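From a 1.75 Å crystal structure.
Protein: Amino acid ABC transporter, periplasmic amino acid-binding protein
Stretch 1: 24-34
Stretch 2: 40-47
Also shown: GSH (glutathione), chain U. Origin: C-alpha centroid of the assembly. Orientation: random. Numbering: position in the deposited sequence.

Stretch 1 (24-34) GVNTGLLGFAS
Stretch 2 (40-47) EWSGFDVD

Stretch 1 enters as a strand through G24 and V25; the chain beyond is mostly loop, and S34 is back in a strand pairing. V25 is extended (phi/psi -133/-180). The loop closes on itself: L29 N bonds A33 O at 2.7 Å, and A33 N bonds L29 O at 2.9 Å. G31 turns with positive phi (96/-29). F32 follows at -109/-48, and A33 and S34 are extended again.

Stretch 2 is a short strand at W41 and S42, then G43 (138/171), then a helix from F44 onward. S34 and S42 form an antiparallel hydrogen-bonded pair, CA to CA 5.6 Å. S34 N donates to S42 O at 2.9 Å, and S42 N returns to S34 O at 3.1 Å. Their side chains lie on the same sheet face, S34 with chi1 t and S42 with chi1 p.

G43 is the N-cap residue. G43 CA lies 4.2 Å from F32 CA. A CB on G43 would fall 2.2 Å from F32 O, so the close approach needs glycine. Loop carbonyls meet the free amides of the first helical turn. F44 N donates to G31 O at 2.8 Å. D45 N and V46 N share F32 O at 3.0 and 3.3 Å, both weak bonds.

W41 (chi1 m, chi2 83°) brings its ring end back to stretch 1. V25 (chi1 m) places CG2 over one face, 3.8 Å from W41 CZ3. A33 C sits at the ring edge, 3.8 Å from W41 CZ3. A33 CB also packs against V46 CG2 at 3.7 Å; V46 is t.

F32 (m, chi2 80°) and F44 (t, chi2 89°) meet obliquely, planes at 57°, with F32 CE2 3.9 Å from F44 CD2. D45 (m) sets OD2 at the F32 ring edge, 3.8 Å from F32 CD2.

Glutathione accepts from N26 ND2 at O2 (2.8 Å).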

# COMPACT_ATOMS: atom_id res chain seq x y z
N GLY D 24 12.69 -17.71 0.56
CA GLY D 24 11.88 -18.56 -0.28
C GLY D 24 11.64 -17.93 -1.65
O GLY D 24 11.10 -16.82 -1.73
N VAL D 25 12.03 -18.62 -2.71
CA VAL D 25 11.88 -18.10 -4.07
C VAL D 25 11.28 -19.15 -5.00
O VAL D 25 10.97 -20.26 -4.58
CB VAL D 25 13.23 -17.59 -4.64
CG1 VAL D 25 13.78 -16.45 -3.78
CG2 VAL D 25 14.25 -18.72 -4.72
N ASN D 26 11.11 -18.77 -6.27
CA ASN D 26 10.50 -19.63 -7.27
C ASN D 26 11.40 -20.83 -7.58
O ASN D 26 12.61 -20.78 -7.33
CB ASN D 26 10.23 -18.82 -8.54
CG ASN D 26 9.11 -19.41 -9.37
OD1 ASN D 26 9.30 -20.44 -10.03
ND2 ASN D 26 7.94 -18.75 -9.36
N THR D 27 10.83 -21.92 -8.10
CA THR D 27 11.69 -23.01 -8.56
C THR D 27 12.39 -22.62 -9.86
O THR D 27 13.46 -23.15 -10.19
CB THR D 27 10.90 -24.31 -8.79
OG1 THR D 27 9.91 -24.08 -9.80
CG2 THR D 27 10.23 -24.74 -7.51
N GLY D 28 11.79 -21.71 -10.62
CA GLY D 28 12.37 -21.30 -11.88
C GLY D 28 11.41 -20.58 -12.81
O GLY D 28 10.65 -21.21 -13.55
N LEU D 29 11.47 -19.26 -12.76
CA LEU D 29 10.60 -18.40 -13.56
C LEU D 29 11.44 -17.26 -14.13
O LEU D 29 11.92 -16.41 -13.38
CB LEU D 29 9.44 -17.86 -12.71
CG LEU D 29 8.47 -16.91 -13.40
CD1 LEU D 29 7.86 -17.60 -14.61
CD2 LEU D 29 7.38 -16.44 -12.44
N LEU D 30 11.63 -17.26 -15.45
CA LEU D 30 12.53 -16.30 -16.08
C LEU D 30 12.09 -14.88 -15.79
O LEU D 30 10.91 -14.55 -15.93
CB LEU D 30 12.62 -16.53 -17.59
CG LEU D 30 13.32 -17.82 -18.02
CD1 LEU D 30 13.14 -18.09 -19.52
CD2 LEU D 30 14.80 -17.77 -17.66
N GLY D 31 13.03 -14.04 -15.37
CA GLY D 31 12.74 -12.65 -15.10
C GLY D 31 12.48 -12.41 -13.63
O GLY D 31 12.76 -11.34 -13.10
N PHE D 32 11.95 -13.42 -12.95
CA PHE D 32 11.60 -13.25 -11.55
C PHE D 32 12.51 -14.01 -10.60
O PHE D 32 12.98 -13.44 -9.62
CB PHE D 32 10.14 -13.64 -11.36
CG PHE D 32 9.22 -12.52 -11.72
CD1 PHE D 32 8.91 -12.27 -13.05
CD2 PHE D 32 8.78 -11.64 -10.75
CE1 PHE D 32 8.09 -11.20 -13.38
CE2 PHE D 32 7.97 -10.56 -11.08
CZ PHE D 32 7.63 -10.34 -12.40
N ALA D 33 12.77 -15.29 -10.87
CA ALA D 33 13.69 -16.05 -10.04
C ALA D 33 14.08 -17.33 -10.75
O ALA D 33 13.24 -18.21 -10.95
CB ALA D 33 13.09 -16.37 -8.68
N SER D 34 15.34 -17.40 -11.13
CA SER D 34 15.83 -18.52 -11.92
C SER D 34 17.30 -18.78 -11.61
O SER D 34 18.09 -17.84 -11.55
CB SER D 34 15.64 -18.23 -13.40
OG SER D 34 15.87 -19.39 -14.17
N GLU D 40 23.48 -20.38 -9.27
CA GLU D 40 23.45 -18.94 -8.96
C GLU D 40 22.11 -18.35 -9.39
O GLU D 40 21.62 -18.64 -10.48
CB GLU D 40 24.60 -18.21 -9.64
CG GLU D 40 25.96 -18.59 -9.08
CD GLU D 40 26.08 -18.27 -7.60
OE1 GLU D 40 25.70 -17.14 -7.20
OE2 GLU D 40 26.53 -19.15 -6.82
N TRP D 41 21.53 -17.51 -8.54
CA TRP D 41 20.18 -17.02 -8.76
C TRP D 41 20.13 -15.59 -9.29
O TRP D 41 20.94 -14.74 -8.90
CB TRP D 41 19.37 -17.12 -7.47
CG TRP D 41 19.02 -18.53 -7.10
CD1 TRP D 41 19.81 -19.44 -6.44
CD2 TRP D 41 17.79 -19.21 -7.41
NE1 TRP D 41 19.13 -20.64 -6.31
CE2 TRP D 41 17.90 -20.52 -6.89
CE3 TRP D 41 16.61 -18.83 -8.06
CZ2 TRP D 41 16.86 -21.45 -7.01
CZ3 TRP D 41 15.58 -19.76 -8.17
CH2 TRP D 41 15.72 -21.05 -7.66
N SER D 42 19.18 -15.33 -10.18
CA SER D 42 18.92 -13.97 -10.65
C SER D 42 17.43 -13.80 -10.91
O SER D 42 16.69 -14.79 -11.01
CB SER D 42 19.72 -13.66 -11.92
OG SER D 42 19.27 -14.45 -13.01
N GLY D 43 17.01 -12.55 -11.02
CA GLY D 43 15.61 -12.22 -11.23
C GLY D 43 15.12 -11.03 -10.39
O GLY D 43 15.82 -10.55 -9.50
N PHE D 44 13.91 -10.58 -10.70
CA PHE D 44 13.29 -9.42 -10.04
C PHE D 44 13.06 -9.69 -8.55
O PHE D 44 13.46 -8.89 -7.69
CB PHE D 44 11.96 -9.08 -10.74
CG PHE D 44 11.25 -7.87 -10.18
CD1 PHE D 44 11.52 -6.59 -10.66
CD2 PHE D 44 10.26 -8.01 -9.20
CE1 PHE D 44 10.84 -5.48 -10.17
CE2 PHE D 44 9.57 -6.89 -8.70
CZ PHE D 44 9.87 -5.63 -9.19
N ASP D 45 12.42 -10.82 -8.23
CA ASP D 45 12.22 -11.19 -6.83
C ASP D 45 13.55 -11.56 -6.18
O ASP D 45 13.76 -11.26 -5.01
CB ASP D 45 11.22 -12.34 -6.69
CG ASP D 45 9.77 -11.89 -6.81
OD1 ASP D 45 9.53 -10.67 -6.65
OD2 ASP D 45 8.89 -12.75 -7.07
N VAL D 46 14.44 -12.21 -6.92
CA VAL D 46 15.77 -12.49 -6.39
C VAL D 46 16.48 -11.21 -5.94
O VAL D 46 17.06 -11.15 -4.85
CB VAL D 46 16.63 -13.26 -7.41
CG1 VAL D 46 18.12 -13.17 -7.05
CG2 VAL D 46 16.17 -14.73 -7.47
N ASP D 47 16.43 -10.17 -6.77
CA ASP D 47 17.11 -8.92 -6.41
C ASP D 47 16.48 -8.29 -5.16
O ASP D 47 17.17 -7.63 -4.38
CB ASP D 47 17.09 -7.91 -7.56
CG ASP D 47 18.16 -8.19 -8.62
OD1 ASP D 47 18.05 -7.60 -9.72
OD2 ASP D 47 19.07 -9.01 -8.37
N1 GSH U . 0.39 -15.12 -8.00
CA1 GSH U . -0.33 -16.40 -8.01
C1 GSH U . -0.48 -16.88 -6.57
O11 GSH U . -1.20 -17.89 -6.33
O12 GSH U . 0.11 -16.30 -5.62
CB1 GSH U . 0.42 -17.48 -8.81
CG1 GSH U . 1.80 -17.70 -8.17
CD1 GSH U . 2.44 -18.94 -8.79
OE1 GSH U . 2.80 -19.86 -8.12
N2 GSH U . 2.61 -18.96 -10.22
CA2 GSH U . 3.19 -20.15 -10.81
C2 GSH U . 4.63 -20.39 -10.34
O2 GSH U . 5.31 -19.55 -9.84
CB2 GSH U . 3.05 -20.12 -12.34
SG2 GSH U . 4.11 -18.87 -13.10
N3 GSH U . 5.13 -21.74 -10.46
CA3 GSH U . 6.47 -22.05 -10.03
C3 GSH U . 6.41 -23.26 -9.09
O31 GSH U . 7.48 -23.84 -8.79
O32 GSH U . 5.30 -23.66 -8.62
O HOH W 1 15.57 -14.63 -14.32
O HOH W 2 20.77 -17.02 -12.62